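Side-chain contacts in transcription regulator (Haloarcula marismortui ATCC 43049, PDB 3CRJ), which probably binds cis-regulatory DNA as a TetR-family transcription factor, most likely acting as a repressor: residues R88-L93 with T185-A190; T23-R28 with A41-K46; K99-P104 with E181-A186. All blocks are in the same frame, centred on the assembly; numbering follows the deposited sequence.

Contact 1. Residues R88-L93 with T185-A190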
# COMPACT_ATOMS: atom_id res chain seq x y z
N ARG A 88 0.44 -20.34 16.27
CA ARG A 88 0.83 -18.99 16.59
C ARG A 88 0.96 -18.14 15.34
O ARG A 88 0.59 -16.95 15.35
CB ARG A 88 2.14 -18.99 17.38
CG ARG A 88 2.32 -17.72 18.20
CD ARG A 88 3.77 -17.49 18.67
NE ARG A 88 3.93 -16.11 19.11
CZ ARG A 88 3.50 -15.64 20.28
NH1 ARG A 88 2.89 -16.45 21.16
NH2 ARG A 88 3.68 -14.36 20.57
N LEU A 89 1.49 -18.74 14.29
CA LEU A 89 1.59 -18.05 13.03
C LEU A 89 0.18 -17.63 12.68
O LEU A 89 -0.12 -16.42 12.54
CB LEU A 89 2.18 -18.92 11.92
CG LEU A 89 2.56 -18.19 10.63
CD1 LEU A 89 3.32 -16.85 10.85
CD2 LEU A 89 3.34 -19.07 9.71
N ASN A 90 -0.71 -18.61 12.62
CA ASN A 90 -2.09 -18.32 12.23
C ASN A 90 -2.72 -17.19 13.02
O ASN A 90 -3.30 -16.27 12.44
CB ASN A 90 -2.95 -19.59 12.29
CG ASN A 90 -2.76 -20.45 11.08
OD1 ASN A 90 -2.73 -19.95 9.96
ND2 ASN A 90 -2.61 -21.75 11.28
N LEU A 91 -2.58 -17.25 14.34
CA LEU A 91 -3.13 -16.27 15.24
C LEU A 91 -2.55 -14.90 14.98
O LEU A 91 -3.25 -13.90 15.06
CB LEU A 91 -2.87 -16.70 16.68
CG LEU A 91 -4.00 -17.46 17.39
CD1 LEU A 91 -4.88 -18.30 16.46
CD2 LEU A 91 -3.44 -18.31 18.57
N LEU A 92 -1.27 -14.84 14.65
CA LEU A 92 -0.67 -13.56 14.28
C LEU A 92 -1.25 -13.06 12.97
O LEU A 92 -1.67 -11.91 12.88
CB LEU A 92 0.85 -13.65 14.20
CG LEU A 92 1.52 -13.32 15.51
CD1 LEU A 92 0.72 -13.82 16.69
CD2 LEU A 92 2.93 -13.88 15.54
N LEU A 93 -1.29 -13.94 11.97
CA LEU A 93 -1.89 -13.58 10.71
C LEU A 93 -3.33 -13.13 10.88
O LEU A 93 -3.72 -12.15 10.24
CB LEU A 93 -1.81 -14.71 9.69
CG LEU A 93 -0.36 -14.94 9.30
CD1 LEU A 93 -0.25 -16.24 8.49
CD2 LEU A 93 0.20 -13.69 8.56
N THR A 185 -9.23 -12.04 1.33
CA THR A 185 -8.49 -12.80 0.31
C THR A 185 -6.99 -12.85 0.64
O THR A 185 -6.35 -13.92 0.47
CB THR A 185 -8.67 -12.29 -1.14
OG1 THR A 185 -7.71 -11.26 -1.38
CG2 THR A 185 -10.10 -11.77 -1.43
N ALA A 186 -6.43 -11.73 1.09
CA ALA A 186 -5.02 -11.70 1.50
C ALA A 186 -4.71 -12.66 2.65
O ALA A 186 -3.63 -13.26 2.69
CB ALA A 186 -4.56 -10.30 1.84
N ARG A 187 -5.65 -12.81 3.57
CA ARG A 187 -5.51 -13.79 4.62
C ARG A 187 -5.28 -15.15 4.01
O ARG A 187 -4.42 -15.89 4.50
CB ARG A 187 -6.74 -13.80 5.55
CG ARG A 187 -6.59 -14.67 6.79
CD ARG A 187 -5.21 -14.45 7.47
NE ARG A 187 -4.92 -15.43 8.53
CZ ARG A 187 -4.31 -16.60 8.34
NH1 ARG A 187 -3.91 -16.97 7.13
NH2 ARG A 187 -4.11 -17.41 9.38
N GLN A 188 -6.02 -15.48 2.96
CA GLN A 188 -5.89 -16.78 2.27
C GLN A 188 -4.58 -16.89 1.50
O GLN A 188 -3.92 -17.96 1.51
CB GLN A 188 -7.04 -17.02 1.30
CG GLN A 188 -6.97 -18.42 0.72
CD GLN A 188 -8.12 -18.76 -0.21
OE1 GLN A 188 -9.27 -18.44 0.06
NE2 GLN A 188 -7.80 -19.41 -1.33
N THR A 189 -4.21 -15.79 0.83
CA THR A 189 -2.90 -15.71 0.19
C THR A 189 -1.80 -15.98 1.23
O THR A 189 -0.96 -16.88 1.02
CB THR A 189 -2.71 -14.34 -0.43
OG1 THR A 189 -3.75 -14.13 -1.39
CG2 THR A 189 -1.36 -14.24 -1.11
N ALA A 190 -1.83 -15.26 2.35
CA ALA A 190 -0.90 -15.53 3.44
C ALA A 190 -0.86 -17.02 3.84
O ALA A 190 0.23 -17.56 3.99
CB ALA A 190 -1.20 -14.65 4.64

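Contact 2. Residues T23-R28 with A41-K46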
# COMPACT_ATOMS: atom_id res chain seq x y z
N THR A 23 -8.39 11.75 19.16
CA THR A 23 -7.66 11.69 17.89
C THR A 23 -8.23 10.60 16.99
O THR A 23 -8.69 10.90 15.88
CB THR A 23 -6.18 11.46 18.13
OG1 THR A 23 -5.77 12.30 19.20
CG2 THR A 23 -5.38 11.83 16.89
N TYR A 24 -8.24 9.37 17.49
CA TYR A 24 -8.89 8.30 16.78
C TYR A 24 -10.23 8.78 16.23
O TYR A 24 -10.45 8.68 15.02
CB TYR A 24 -9.09 7.09 17.68
CG TYR A 24 -9.92 6.02 17.03
CD1 TYR A 24 -9.33 4.93 16.41
CD2 TYR A 24 -11.31 6.09 17.06
CE1 TYR A 24 -10.11 3.92 15.82
CE2 TYR A 24 -12.11 5.09 16.47
CZ TYR A 24 -11.50 4.02 15.85
OH TYR A 24 -12.28 3.05 15.27
N ARG A 25 -11.11 9.31 17.09
CA ARG A 25 -12.47 9.68 16.67
C ARG A 25 -12.47 10.75 15.59
O ARG A 25 -13.27 10.69 14.66
CB ARG A 25 -13.35 10.11 17.84
CG ARG A 25 -13.87 8.96 18.71
CD ARG A 25 -14.98 9.44 19.63
NE ARG A 25 -14.56 10.49 20.57
CZ ARG A 25 -13.84 10.27 21.68
NH1 ARG A 25 -13.45 9.05 22.01
NH2 ARG A 25 -13.51 11.29 22.46
N ALA A 26 -11.54 11.68 15.70
CA ALA A 26 -11.51 12.84 14.83
C ALA A 26 -10.95 12.47 13.46
O ALA A 26 -11.51 12.86 12.40
CB ALA A 26 -10.70 13.94 15.47
N LEU A 27 -9.87 11.67 13.49
CA LEU A 27 -9.36 11.00 12.28
C LEU A 27 -10.41 10.14 11.59
O LEU A 27 -10.53 10.21 10.37
CB LEU A 27 -8.15 10.13 12.61
CG LEU A 27 -6.75 10.66 12.45
CD1 LEU A 27 -5.84 9.49 12.59
CD2 LEU A 27 -6.52 11.35 11.12
N ARG A 28 -11.16 9.33 12.34
CA ARG A 28 -12.23 8.54 11.74
C ARG A 28 -13.20 9.46 10.98
O ARG A 28 -13.59 9.14 9.86
CB ARG A 28 -12.98 7.68 12.76
CG ARG A 28 -14.20 7.01 12.18
CD ARG A 28 -15.13 6.31 13.20
NE ARG A 28 -16.02 5.32 12.54
CZ ARG A 28 -16.66 4.32 13.16
NH1 ARG A 28 -16.54 4.13 14.48
NH2 ARG A 28 -17.42 3.48 12.47
N ALA A 41 -9.57 18.77 19.53
CA ALA A 41 -10.05 19.37 20.77
C ALA A 41 -11.56 19.27 20.91
O ALA A 41 -12.04 18.94 21.98
CB ALA A 41 -9.60 20.79 20.89
N ASP A 42 -12.30 19.55 19.84
CA ASP A 42 -13.76 19.36 19.88
C ASP A 42 -14.16 17.94 20.29
O ASP A 42 -15.13 17.73 21.01
CB ASP A 42 -14.43 19.74 18.56
CG ASP A 42 -15.95 19.57 18.62
OD1 ASP A 42 -16.45 18.42 18.45
OD2 ASP A 42 -16.67 20.57 18.84
N GLU A 43 -13.41 16.95 19.84
CA GLU A 43 -13.70 15.58 20.22
C GLU A 43 -13.27 15.23 21.65
O GLU A 43 -13.80 14.32 22.25
CB GLU A 43 -13.12 14.62 19.20
CG GLU A 43 -14.10 14.31 18.07
CD GLU A 43 -15.13 13.27 18.46
OE1 GLU A 43 -15.15 12.86 19.64
OE2 GLU A 43 -15.91 12.86 17.59
N TYR A 44 -12.31 15.99 22.17
CA TYR A 44 -11.76 15.77 23.50
C TYR A 44 -12.66 16.42 24.54
O TYR A 44 -12.77 15.93 25.67
CB TYR A 44 -10.32 16.31 23.53
CG TYR A 44 -9.61 16.36 24.86
CD1 TYR A 44 -9.58 15.25 25.72
CD2 TYR A 44 -8.91 17.49 25.23
CE1 TYR A 44 -8.89 15.30 26.94
CE2 TYR A 44 -8.21 17.55 26.45
CZ TYR A 44 -8.20 16.46 27.30
OH TYR A 44 -7.51 16.54 28.49
N GLY A 45 -13.32 17.50 24.15
CA GLY A 45 -14.34 18.13 24.99
C GLY A 45 -13.76 19.27 25.78
O GLY A 45 -14.48 20.03 26.42
N LYS A 46 -12.43 19.39 25.73
CA LYS A 46 -11.73 20.48 26.38
C LYS A 46 -11.25 21.53 25.39
O LYS A 46 -11.27 21.32 24.19
CB LYS A 46 -10.57 19.96 27.21
CG LYS A 46 -10.92 19.70 28.68
CD LYS A 46 -11.09 18.22 28.96
CE LYS A 46 -11.18 17.94 30.47
NZ LYS A 46 -10.78 16.53 30.82

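Contact 3. Residues K99-P104 with E181-A186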
# COMPACT_ATOMS: atom_id res chain seq x y z
N LYS A 99 -8.77 -9.09 12.14
CA LYS A 99 -9.18 -8.02 13.06
C LYS A 99 -9.43 -6.66 12.39
O LYS A 99 -10.44 -6.02 12.71
CB LYS A 99 -8.19 -7.85 14.23
CG LYS A 99 -7.94 -9.10 15.06
CD LYS A 99 -9.20 -9.57 15.84
CE LYS A 99 -8.88 -10.70 16.85
NZ LYS A 99 -7.97 -11.78 16.34
N PRO A 100 -8.52 -6.20 11.48
CA PRO A 100 -8.67 -4.88 10.85
C PRO A 100 -9.83 -4.77 9.85
O PRO A 100 -10.04 -3.68 9.28
CB PRO A 100 -7.34 -4.65 10.13
CG PRO A 100 -6.42 -5.68 10.67
CD PRO A 100 -7.29 -6.85 10.99
N GLN A 101 -10.56 -5.87 9.65
CA GLN A 101 -11.80 -5.85 8.86
C GLN A 101 -12.92 -5.09 9.58
O GLN A 101 -14.06 -5.11 9.09
CB GLN A 101 -12.22 -7.26 8.41
CG GLN A 101 -11.36 -7.80 7.23
CD GLN A 101 -11.44 -9.32 7.02
OE1 GLN A 101 -12.51 -9.89 6.79
NE2 GLN A 101 -10.29 -9.98 7.07
N GLU A 102 -12.58 -4.42 10.70
CA GLU A 102 -13.48 -3.43 11.41
C GLU A 102 -12.89 -2.01 11.72
O GLU A 102 -13.41 -1.31 12.60
CB GLU A 102 -14.08 -4.04 12.68
CG GLU A 102 -15.03 -5.19 12.44
CD GLU A 102 -14.32 -6.39 11.86
OE1 GLU A 102 -13.18 -6.68 12.29
OE2 GLU A 102 -14.89 -7.04 10.95
N ASN A 103 -11.83 -1.58 11.02
CA ASN A 103 -11.31 -0.21 11.16
C ASN A 103 -11.25 0.60 9.83
O ASN A 103 -10.50 1.58 9.71
CB ASN A 103 -9.96 -0.21 11.93
CG ASN A 103 -8.73 -0.21 11.00
OD1 ASN A 103 -8.62 -1.01 10.06
ND2 ASN A 103 -7.79 0.69 11.28
N PRO A 104 -12.09 0.24 8.86
CA PRO A 104 -11.90 0.81 7.53
C PRO A 104 -11.77 2.35 7.45
O PRO A 104 -11.14 2.86 6.51
CB PRO A 104 -13.15 0.35 6.77
CG PRO A 104 -13.60 -0.87 7.50
CD PRO A 104 -13.27 -0.63 8.93
N GLU A 181 -13.05 -6.97 1.78
CA GLU A 181 -12.81 -8.33 1.28
C GLU A 181 -11.34 -8.57 0.90
O GLU A 181 -10.89 -9.70 0.91
CB GLU A 181 -13.72 -8.68 0.11
CG GLU A 181 -15.13 -9.12 0.51
CD GLU A 181 -15.14 -9.98 1.78
OE1 GLU A 181 -15.75 -9.51 2.78
OE2 GLU A 181 -14.54 -11.10 1.79
N GLU A 182 -10.62 -7.50 0.56
CA GLU A 182 -9.23 -7.55 0.17
C GLU A 182 -8.32 -8.15 1.24
O GLU A 182 -7.31 -8.81 0.93
CB GLU A 182 -8.72 -6.15 -0.13
CG GLU A 182 -9.36 -5.52 -1.32
CD GLU A 182 -8.88 -6.08 -2.63
OE1 GLU A 182 -9.65 -5.97 -3.61
OE2 GLU A 182 -7.75 -6.60 -2.70
N LEU A 183 -8.66 -7.89 2.50
CA LEU A 183 -7.93 -8.47 3.59
C LEU A 183 -8.29 -9.94 3.71
O LEU A 183 -7.44 -10.77 4.06
CB LEU A 183 -8.23 -7.72 4.89
CG LEU A 183 -8.12 -6.19 4.90
CD1 LEU A 183 -8.85 -5.60 6.11
CD2 LEU A 183 -6.68 -5.76 4.88
N GLU A 184 -9.54 -10.27 3.43
CA GLU A 184 -10.00 -11.64 3.63
C GLU A 184 -9.34 -12.53 2.57
O GLU A 184 -8.87 -13.64 2.89
CB GLU A 184 -11.53 -11.72 3.62
CG GLU A 184 -12.13 -13.11 3.87
CD GLU A 184 -11.89 -13.66 5.30
OE1 GLU A 184 -10.81 -14.26 5.57
OE2 GLU A 184 -12.82 -13.53 6.15
N THR A 185 -9.23 -12.04 1.33
CA THR A 185 -8.49 -12.80 0.31
C THR A 185 -6.99 -12.85 0.64
O THR A 185 -6.35 -13.92 0.47
CB THR A 185 -8.67 -12.29 -1.14
OG1 THR A 185 -7.71 -11.26 -1.38
CG2 THR A 185 -10.10 -11.77 -1.43
N ALA A 186 -6.43 -11.73 1.09
CA ALA A 186 -5.02 -11.70 1.50
C ALA A 186 -4.71 -12.66 2.65
O ALA A 186 -3.63 -13.26 2.69
CB ALA A 186 -4.56 -10.30 1.84

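Contact 1. Residues R88-L93 with T185-A190
R187 reaches from helix 181-198 to helix 85-97 and lays its guanidinium against two residues one turn apart, N90 and L93. Its CG stands anti to the backbone N (chi1 -172°) and the chain bends at chi2, which carries the charged group across the gap between two nearly antiparallel helices of the TetR-family C-terminal domain, their axes 11.1 Å apart. Arginine suits this place: its long chain brings N-H groups to N90 and to D94, which forms a salt bridge with NE, while NH1 bonds to S191 of its own helix. The amide and guanidinium planes lie only 20° apart, with the donor tilted somewhat from the carbonyl plane. R187 NH2 donates to N90 OD1 at 2.9 Å, and the acceptor lies in the guanidinium plane; a weak second bond runs from the same nitrogen to the backbone N90 O. L93 approaches differently: its CB sits over one guanidinium face, 3.4 Å from R187 NE. Deeper in, L93 CD1 meets A190 CB at 4.3 Å, the small alanine leaving room for the leucine. With bonds at its edge and a leucine over one face, the guanidinium is probably held against rotation, its charge balanced by D94.

Contact 2. Residues T23-R28 with A41-K46
R25 on helix 12-30 and E43 near the end of helix 37-44 meet through opposite charges. R25 NE donates to E43 OE1 at 2.6 Å in a nearly straight bond (165°), which is also the salt bridge of this contact. The oxygen lies near the guanidinium plane, but the nitrogen comes to it from above the carboxylate plane, the two groups being turned 55° against each other. The chain of R25 bends at chi3 (-61°), bringing its NE edge round to the glutamate, whose carboxylate carbon CD also lies 3.7 Å from the R25 CB methylene.

A second hydrogen bond involves the backbone. R25 NH2 donates to E43 O at 3.1 Å, again close to the guanidinium plane yet above that of the carbonyl. The arginine therefore holds one residue side-on with two nitrogens, one on the carboxylate and one on the main chain.

Apolar contact is slighter. E43 bends at chi2, and its CG rests 4.3 Å from A26 CB. Alanine suits position 26 because the helices come close here, and beyond it L35 packs on the same methyl. Y44, the next residue, packs on helix 12-30 against I19 and A22.

An alanine in place of E43 would remove the carboxylate and is likely to leave R25 NE without its anionic mate, the bond to E43 O being the remaining tie to this segment. The segment 41-46 belongs to the predicted helix-turn-helix motif, so the contact fastens a helix of that motif to helix 12-30. Since R25 is exposed, solvent probably screens the ion pair, and the bond to E43 O, near the C-terminal end of its helix, probably adds a second, charge-assisted hold.

Contact 3. Residues K99-P104 with E181-A186
Q101 and L183 lie alongside each other with their chains pointing opposite ways, and their aliphatic parts make the closest touch between the loop and helix 181-198. Q101 CG is 3.5 Å from L183 CD1. Beyond CG the glutamine runs extended (chi2 162°), which lays its CG against the leucine and sends the amide on to the next residue of the helix, E184. Glutamine suits the place by combining an apolar stem with a polar head.

The E184 chain takes another course: CG is anti to the backbone N (chi1 -178°) and the chain bends at chi2. It lies roughly perpendicular to Q101, with amide and carboxylate planes 84° apart. Q101 OE1 stands 3.7 Å from E184 OE2; as both oxygens are acceptors, the pair is only a contact. E184 CB is 3.8 Å from Q101 OE1. The amide is held from the loop's own side instead, through Q101 NE2 donating to L97 O at the end of the preceding helix.

P100 adds a compact apolar surface, its CB 4.4 Å from L183 CD1, and its carbonyl O also faces this methyl. No hydrogen bond spans the two segments; the contact rests on van der Waals packing.

Within the TetR-family C-terminal domain, the contact joins the loop between helices 85-97 and 104-115 to the last helix. L183 also packs on A170 and A174 of helix 156-176, so it is wedged between that helix and the loop. On helix 181-198, E182 forms a salt bridge with R173 of helix 156-176, while T185 and A186 pack on R161 and T165 of the second subunit.

Overall arrangement
From the N terminus, contact 2 comes first, closing a short loop of 12 residues and tying helix 12-30 to the predicted helix-turn-helix. It is complete before either of the others opens. Contact 1 then starts on helix 85-97 and contact 3 on the loop after it; both end on helix 181-198, sharing T185 and A186. The order is reversed: the later opening segment, 99-104, meets the earlier part of the final helix, so contact 3 is largely nested within contact 1. Together they fasten helix 181-198 along the C-terminal domain, where it also touches the second subunit. Contacts 1 and 2 lie on opposite sides of the chain's centre, their centres 33 Å apart.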